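Local coordinates for tyrocidine synthase 2 (Brevibacillus parabrevis, PDB 6TA8), which is a peptide synthetase of the multidomain kind, the modelled chain having the condensation-domain fold, at residues T38-Q41 against K42-F45; Q209-D213 against S214-L218; F255-T258 against V259-E263. All coordinates share one frame; numbering follows the deposited sequence.

Contact 1 (T38-Q41 against K42-F45); sequences TPIQ and KWFF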
# COMPACT_ATOMS: atom_id res chain seq x y z
N THR A 38 6.08 7.07 12.79
CA THR A 38 5.16 5.96 12.99
C THR A 38 5.89 4.64 12.76
O THR A 38 6.98 4.61 12.18
CB THR A 38 3.96 6.09 12.04
OG1 THR A 38 4.41 6.07 10.69
CG2 THR A 38 3.22 7.39 12.31
N PRO A 39 5.32 3.52 13.24
CA PRO A 39 6.00 2.22 13.06
C PRO A 39 6.34 1.90 11.61
O PRO A 39 7.44 1.40 11.34
CB PRO A 39 5.00 1.22 13.64
CG PRO A 39 4.26 2.00 14.66
CD PRO A 39 4.14 3.39 14.12
N ILE A 40 5.43 2.16 10.67
CA ILE A 40 5.71 1.87 9.27
C ILE A 40 6.77 2.83 8.73
O ILE A 40 7.49 2.50 7.79
CB ILE A 40 4.42 1.91 8.44
CG1 ILE A 40 4.65 1.30 7.06
CG2 ILE A 40 3.89 3.33 8.32
CD1 ILE A 40 5.18 -0.12 7.10
N GLN A 41 6.88 4.02 9.33
CA GLN A 41 7.95 4.94 8.95
C GLN A 41 9.28 4.50 9.54
O GLN A 41 10.32 4.61 8.87
CB GLN A 41 7.60 6.36 9.39
CG GLN A 41 6.54 7.03 8.53
CD GLN A 41 6.07 8.35 9.10
OE1 GLN A 41 6.15 8.58 10.30
NE2 GLN A 41 5.59 9.23 8.23
N LYS A 42 9.27 4.02 10.78
CA LYS A 42 10.49 3.48 11.38
C LYS A 42 10.98 2.25 10.62
O LYS A 42 12.18 2.06 10.45
CB LYS A 42 10.24 3.13 12.85
CG LYS A 42 10.61 4.23 13.83
CD LYS A 42 10.71 3.68 15.25
CE LYS A 42 11.26 4.71 16.22
NZ LYS A 42 10.28 5.80 16.49
N TRP A 43 10.04 1.41 10.17
CA TRP A 43 10.42 0.21 9.42
C TRP A 43 11.09 0.57 8.10
O TRP A 43 11.96 -0.18 7.62
CB TRP A 43 9.18 -0.65 9.18
CG TRP A 43 9.36 -1.72 8.15
CD1 TRP A 43 9.82 -2.99 8.36
CD2 TRP A 43 9.08 -1.63 6.75
NE1 TRP A 43 9.85 -3.69 7.18
CE2 TRP A 43 9.39 -2.88 6.18
CE3 TRP A 43 8.59 -0.61 5.93
CZ2 TRP A 43 9.24 -3.13 4.82
CZ3 TRP A 43 8.43 -0.87 4.58
CH2 TRP A 43 8.76 -2.12 4.03
N PHE A 44 10.71 1.70 7.49
CA PHE A 44 11.31 2.10 6.23
C PHE A 44 12.77 2.50 6.41
O PHE A 44 13.63 2.15 5.59
CB PHE A 44 10.51 3.24 5.61
CG PHE A 44 11.16 3.87 4.41
CD1 PHE A 44 11.08 3.28 3.16
CD2 PHE A 44 11.86 5.06 4.53
CE1 PHE A 44 11.68 3.86 2.06
CE2 PHE A 44 12.47 5.65 3.43
CZ PHE A 44 12.37 5.04 2.20
N PHE A 45 13.07 3.24 7.48
CA PHE A 45 14.44 3.69 7.71
C PHE A 45 15.33 2.58 8.26
O PHE A 45 16.52 2.55 7.95
CB PHE A 45 14.44 4.89 8.67
CG PHE A 45 13.90 6.15 8.06
CD1 PHE A 45 14.63 6.83 7.10
CD2 PHE A 45 12.67 6.65 8.44
CE1 PHE A 45 14.14 7.99 6.53
CE2 PHE A 45 12.18 7.81 7.88
CZ PHE A 45 12.91 8.48 6.92

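Contact 2 (Q209-D213 against S214-L218); sequences QKYAD and SDELL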
# COMPACT_ATOMS: atom_id res chain seq x y z
N GLN A 209 1.62 7.28 20.21
CA GLN A 209 2.55 6.98 21.29
C GLN A 209 1.83 6.78 22.61
O GLN A 209 2.22 5.94 23.43
CB GLN A 209 3.61 8.08 21.40
CG GLN A 209 4.65 7.85 22.48
CD GLN A 209 5.44 6.57 22.27
OE1 GLN A 209 5.90 6.29 21.16
NE2 GLN A 209 5.62 5.80 23.33
N LYS A 210 0.77 7.56 22.85
CA LYS A 210 -0.03 7.38 24.06
C LYS A 210 -0.73 6.02 24.05
O LYS A 210 -0.74 5.32 25.07
CB LYS A 210 -1.05 8.51 24.20
CG LYS A 210 -0.43 9.88 24.40
CD LYS A 210 -1.49 10.97 24.40
CE LYS A 210 -0.89 12.34 24.65
NZ LYS A 210 -1.91 13.42 24.55
N TYR A 211 -1.31 5.65 22.91
CA TYR A 211 -1.91 4.32 22.79
C TYR A 211 -0.86 3.23 22.85
O TYR A 211 -1.17 2.09 23.24
CB TYR A 211 -2.71 4.23 21.49
CG TYR A 211 -3.29 2.87 21.20
CD1 TYR A 211 -4.43 2.42 21.85
CD2 TYR A 211 -2.70 2.03 20.26
CE1 TYR A 211 -4.96 1.17 21.59
CE2 TYR A 211 -3.22 0.78 19.99
CZ TYR A 211 -4.35 0.36 20.66
OH TYR A 211 -4.88 -0.89 20.39
N ALA A 212 0.38 3.54 22.47
CA ALA A 212 1.46 2.56 22.57
C ALA A 212 1.75 2.19 24.01
O ALA A 212 2.00 1.02 24.33
CB ALA A 212 2.72 3.09 21.89
N ASP A 213 1.72 3.17 24.91
CA ASP A 213 1.97 2.95 26.33
C ASP A 213 0.69 2.74 27.12
O ASP A 213 0.74 2.67 28.35
CB ASP A 213 2.77 4.12 26.91
CG ASP A 213 4.20 4.15 26.41
OD1 ASP A 213 4.81 3.07 26.30
OD2 ASP A 213 4.70 5.25 26.11
N SER A 214 -0.46 2.66 26.45
CA SER A 214 -1.70 2.36 27.13
C SER A 214 -1.73 0.90 27.57
O SER A 214 -0.85 0.10 27.23
CB SER A 214 -2.90 2.67 26.24
OG SER A 214 -2.98 1.76 25.16
N ASP A 215 -2.76 0.54 28.34
CA ASP A 215 -2.91 -0.81 28.85
C ASP A 215 -3.88 -1.66 28.03
O ASP A 215 -3.91 -2.88 28.22
CB ASP A 215 -3.36 -0.77 30.31
CG ASP A 215 -2.47 0.11 31.17
OD1 ASP A 215 -2.88 0.48 32.28
OD2 ASP A 215 -1.34 0.43 30.72
N GLU A 216 -4.66 -1.05 27.15
CA GLU A 216 -5.46 -1.83 26.21
C GLU A 216 -4.56 -2.61 25.26
O GLU A 216 -4.85 -3.77 24.92
CB GLU A 216 -6.41 -0.92 25.43
CG GLU A 216 -7.12 -1.60 24.28
CD GLU A 216 -7.86 -0.63 23.38
OE1 GLU A 216 -7.86 0.58 23.69
OE2 GLU A 216 -8.46 -1.07 22.38
N LEU A 217 -3.47 -1.99 24.82
CA LEU A 217 -2.52 -2.68 23.95
C LEU A 217 -1.78 -3.78 24.69
O LEU A 217 -1.44 -4.81 24.09
CB LEU A 217 -1.53 -1.67 23.36
CG LEU A 217 -0.43 -2.21 22.44
CD1 LEU A 217 -1.04 -2.97 21.27
CD2 LEU A 217 0.45 -1.08 21.95
N LEU A 218 -1.53 -3.60 25.99
CA LEU A 218 -0.84 -4.62 26.77
C LEU A 218 -1.66 -5.90 26.89
O LEU A 218 -1.09 -6.96 27.18
CB LEU A 218 -0.53 -4.08 28.17
CG LEU A 218 0.75 -3.24 28.28
CD1 LEU A 218 0.70 -2.33 29.49
CD2 LEU A 218 1.96 -4.15 28.34
O HOH W 1 2.18 -0.52 26.86

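Contact 3 (F255-T258 against V259-E263); sequences FALT and VPQTE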
# COMPACT_ATOMS: atom_id res chain seq x y z
N PHE A 255 -2.34 -12.27 -13.23
CA PHE A 255 -3.49 -12.93 -13.82
C PHE A 255 -4.76 -12.23 -13.35
O PHE A 255 -4.80 -11.68 -12.25
CB PHE A 255 -3.54 -14.43 -13.47
CG PHE A 255 -3.98 -14.73 -12.06
CD1 PHE A 255 -5.32 -14.96 -11.77
CD2 PHE A 255 -3.05 -14.80 -11.04
CE1 PHE A 255 -5.72 -15.24 -10.48
CE2 PHE A 255 -3.45 -15.08 -9.74
CZ PHE A 255 -4.79 -15.30 -9.46
N ALA A 256 -5.78 -12.24 -14.20
CA ALA A 256 -7.03 -11.55 -13.92
C ALA A 256 -8.20 -12.50 -14.11
O ALA A 256 -8.11 -13.50 -14.83
CB ALA A 256 -7.20 -10.32 -14.82
N LEU A 257 -9.31 -12.17 -13.45
CA LEU A 257 -10.55 -12.92 -13.58
C LEU A 257 -11.53 -12.15 -14.46
O LEU A 257 -11.49 -10.92 -14.53
CB LEU A 257 -11.18 -13.18 -12.21
CG LEU A 257 -10.35 -13.99 -11.20
CD1 LEU A 257 -11.17 -14.28 -9.96
CD2 LEU A 257 -9.85 -15.28 -11.83
N THR A 258 -12.41 -12.89 -15.12
CA THR A 258 -13.44 -12.27 -15.95
C THR A 258 -14.43 -11.51 -15.07
O THR A 258 -14.59 -11.78 -13.88
CB THR A 258 -14.17 -13.32 -16.78
OG1 THR A 258 -14.87 -14.22 -15.92
CG2 THR A 258 -13.18 -14.11 -17.63
N VAL A 259 -15.11 -10.54 -15.68
CA VAL A 259 -16.05 -9.69 -14.94
C VAL A 259 -17.30 -10.45 -14.49
O VAL A 259 -17.95 -10.00 -13.54
CB VAL A 259 -16.42 -8.43 -15.75
CG1 VAL A 259 -15.19 -7.84 -16.41
CG2 VAL A 259 -17.50 -8.70 -16.78
N PRO A 260 -17.70 -11.57 -15.10
CA PRO A 260 -18.73 -12.39 -14.44
C PRO A 260 -18.20 -13.16 -13.24
O PRO A 260 -18.94 -13.36 -12.27
CB PRO A 260 -19.21 -13.34 -15.55
CG PRO A 260 -18.80 -12.69 -16.81
CD PRO A 260 -17.50 -12.04 -16.49
N GLN A 261 -16.93 -13.59 -13.28
CA GLN A 261 -16.36 -14.28 -12.13
C GLN A 261 -16.13 -13.33 -10.96
O GLN A 261 -16.22 -13.76 -9.80
CB GLN A 261 -15.04 -14.95 -12.52
CG GLN A 261 -15.19 -16.19 -13.39
CD GLN A 261 -13.89 -16.60 -14.05
OE1 GLN A 261 -12.95 -15.80 -14.14
NE2 GLN A 261 -13.83 -17.84 -14.52
N THR A 262 -15.84 -12.06 -11.24
CA THR A 262 -15.56 -11.11 -10.17
C THR A 262 -16.84 -10.69 -9.44
O THR A 262 -16.86 -10.63 -8.21
CB THR A 262 -14.84 -9.88 -10.73
OG1 THR A 262 -13.75 -10.30 -11.55
CG2 THR A 262 -14.31 -9.02 -9.60
N GLU A 263 -17.90 -10.38 -10.19
CA GLU A 263 -19.15 -9.98 -9.55
C GLU A 263 -19.77 -11.12 -8.76
O GLU A 263 -20.43 -10.88 -7.74
CB GLU A 263 -20.14 -9.45 -10.59
CG GLU A 263 -20.11 -7.94 -10.76
CD GLU A 263 -20.67 -7.21 -9.55
OE1 GLU A 263 -21.69 -7.67 -9.00
OE2 GLU A 263 -20.08 -6.19 -9.15

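Contact 1 (T38-Q41 against K42-F45)
Ile40 and Trp43 lie side by side on one flank of the helix 39-46, both pointing the same way, and the end of the isoleucine meets the six-membered part of the indole: Ile40 CD1 is 3.6 Å from Trp43 CE3, approaching obliquely. The indole swings into line with the isoleucine because its CG stands anti to the backbone N (chi1 166°). That turn also brings the ring edge to the backbone, with Ile40 O lying in the ring plane. Ile40 is covered by Trp322 as well, and both side chains touch Gln326 of the strand 325-332. Next along the helix, Gln41 reaches back toward the start of the helix, where it and Thr38 form a capping box. Thr38 N donates to Gln41 OE1 over 2.9 Å in a nearly straight bond, the donor nitrogen tilted 20° from the carbonyl plane of the amide. In return Thr38 OG1 accepts a weak bond of 3.5 Å from Gln41 N. Glutamine is long enough to span this gap with its chain extended beyond CG, and its NE2 still bonds to Leu165 O. Pro39, which has no backbone N-H, suits the first turn, where that N-H would have no carbonyl of the helix to bond; its own carbonyl O receives Trp43 N at 2.9 Å, and Lys42 N bonds to Thr38 O at 2.7 Å. Farther along, Phe45 turns back so that its CD2 lies 3.1 Å from Gln41 O, oblique to the ring, and CD2 of Phe44 sits over one face of the same ring, 4.0 Å above its plane.

Contact 2 (Q209-D213 against S214-L218)
Ser214 OG donates to Tyr211 O over 2.7 Å, coming in at a C=O...donor angle of 121° and tilted from the carbonyl plane. The Ser214 chi1 of 70° sets the hydroxyl between its own backbone N and carbonyl carbon, turned back on the helix, and Ser214 N adds a weak bond of 3.3 Å to the same oxygen. A short hydroxyl side chain suits this spot, where a carbonyl near the helix end can take a side-chain donor. Beside it, Leu217 brings CD2 to 3.5 Å from Ala212 O. The Tyr211 ring meets Glu216 at its edge: CE1 is 3.6 Å from Glu216 OE1, with ring and carboxylate planes 88° apart. A water donates to both Ala212 O (3.0 Å) and Ser214 O. Gln209, in the last turn of the helix, sends NE2 to OD2 of Asp213, the first residue past its end, at 3.0 Å from above the carboxylate plane. Farther out, Thr368 OG1 holds Asp213 OD1, Gln311 NE2 and Lys355 NZ position the Glu216 carboxylate, the lysine by a salt bridge, and Leu217 rests on Ile362 and Leu363. The whole is a helix C-terminus, where the helix 201-212 gives way to the connection toward the helix 221-229.

Contact 3 (F255-T258 against V259-E263)
A capping box opens the helix 259-267, just where the chain leaves the edge strand 250-256 of a mixed sheet. Thr258 is the N-cap and Gln261 its partner three residues on, each side chain turning to the backbone N-H of the other. Thr258 N donates to Gln261 OE1 over 3.1 Å with an N-H...acceptor angle of 152°; the donor is tilted 31° from the carbonyl plane of the amide. In return Thr258 OG1 accepts from Gln261 N, a weak bond of 3.4 Å. Chi1 of 64° puts OG1 between the backbone N and the carbonyl carbon of Thr258, directed at the first turn. The Gln261 chain, extended beyond CG, crosses the threonine obliquely and carries its carbonyl end back past OG1 to the backbone. Pro260 lends the first turn a ring in place of an N-H, and its CD packs 3.5 Å from Thr258 OG1.

Thr262 supplies two donors to the single acceptor Thr258 O. Its backbone N lies 2.9 Å from that oxygen, nearly along the carbonyl direction. Its hydroxyl OG1 is likewise 2.9 Å from Thr258 O but stands above the carbonyl plane; the hydroxyl also receives a bond from Leu432 N, tying the helix start to the neighbouring strand 431-439. Leu257, still next to that strand and resting on Leu432, crosses Gln261 at about a right angle, its CB 3.7 Å from Gln261 OE1.

Threonine suits the N-cap because its short side chain holds an acceptor near the first-turn N-H groups; glutamine suits the partner position because its longer chain brings OE1 back to Thr258 N. With its carbonyl gripped by two donors and its N-H held by the amide, Thr258 has its backbone fixed on both sides, which should help fix where the helix begins.

Contacts 1 and 3 are the same device at two helix starts, a threonine N-cap paired with a glutamine, whereas contact 2 lies at a helix end. The centres of contacts 1 and 3 are about 35 Å apart, on opposite sides of the chain's centre. Contacts 1 and 2 are neighbours: their centres lie about 18 Å apart and their nearest atoms about 6 Å, without touching. Helix 201-212 joins them, since Phe201, Ala205 and Leu208 pack on contact 1 while its last turn belongs to contact 2; Ile362 and Leu366 also touch both. Contact 3 is the remote one, its centre about 42 Å from that of contact 2.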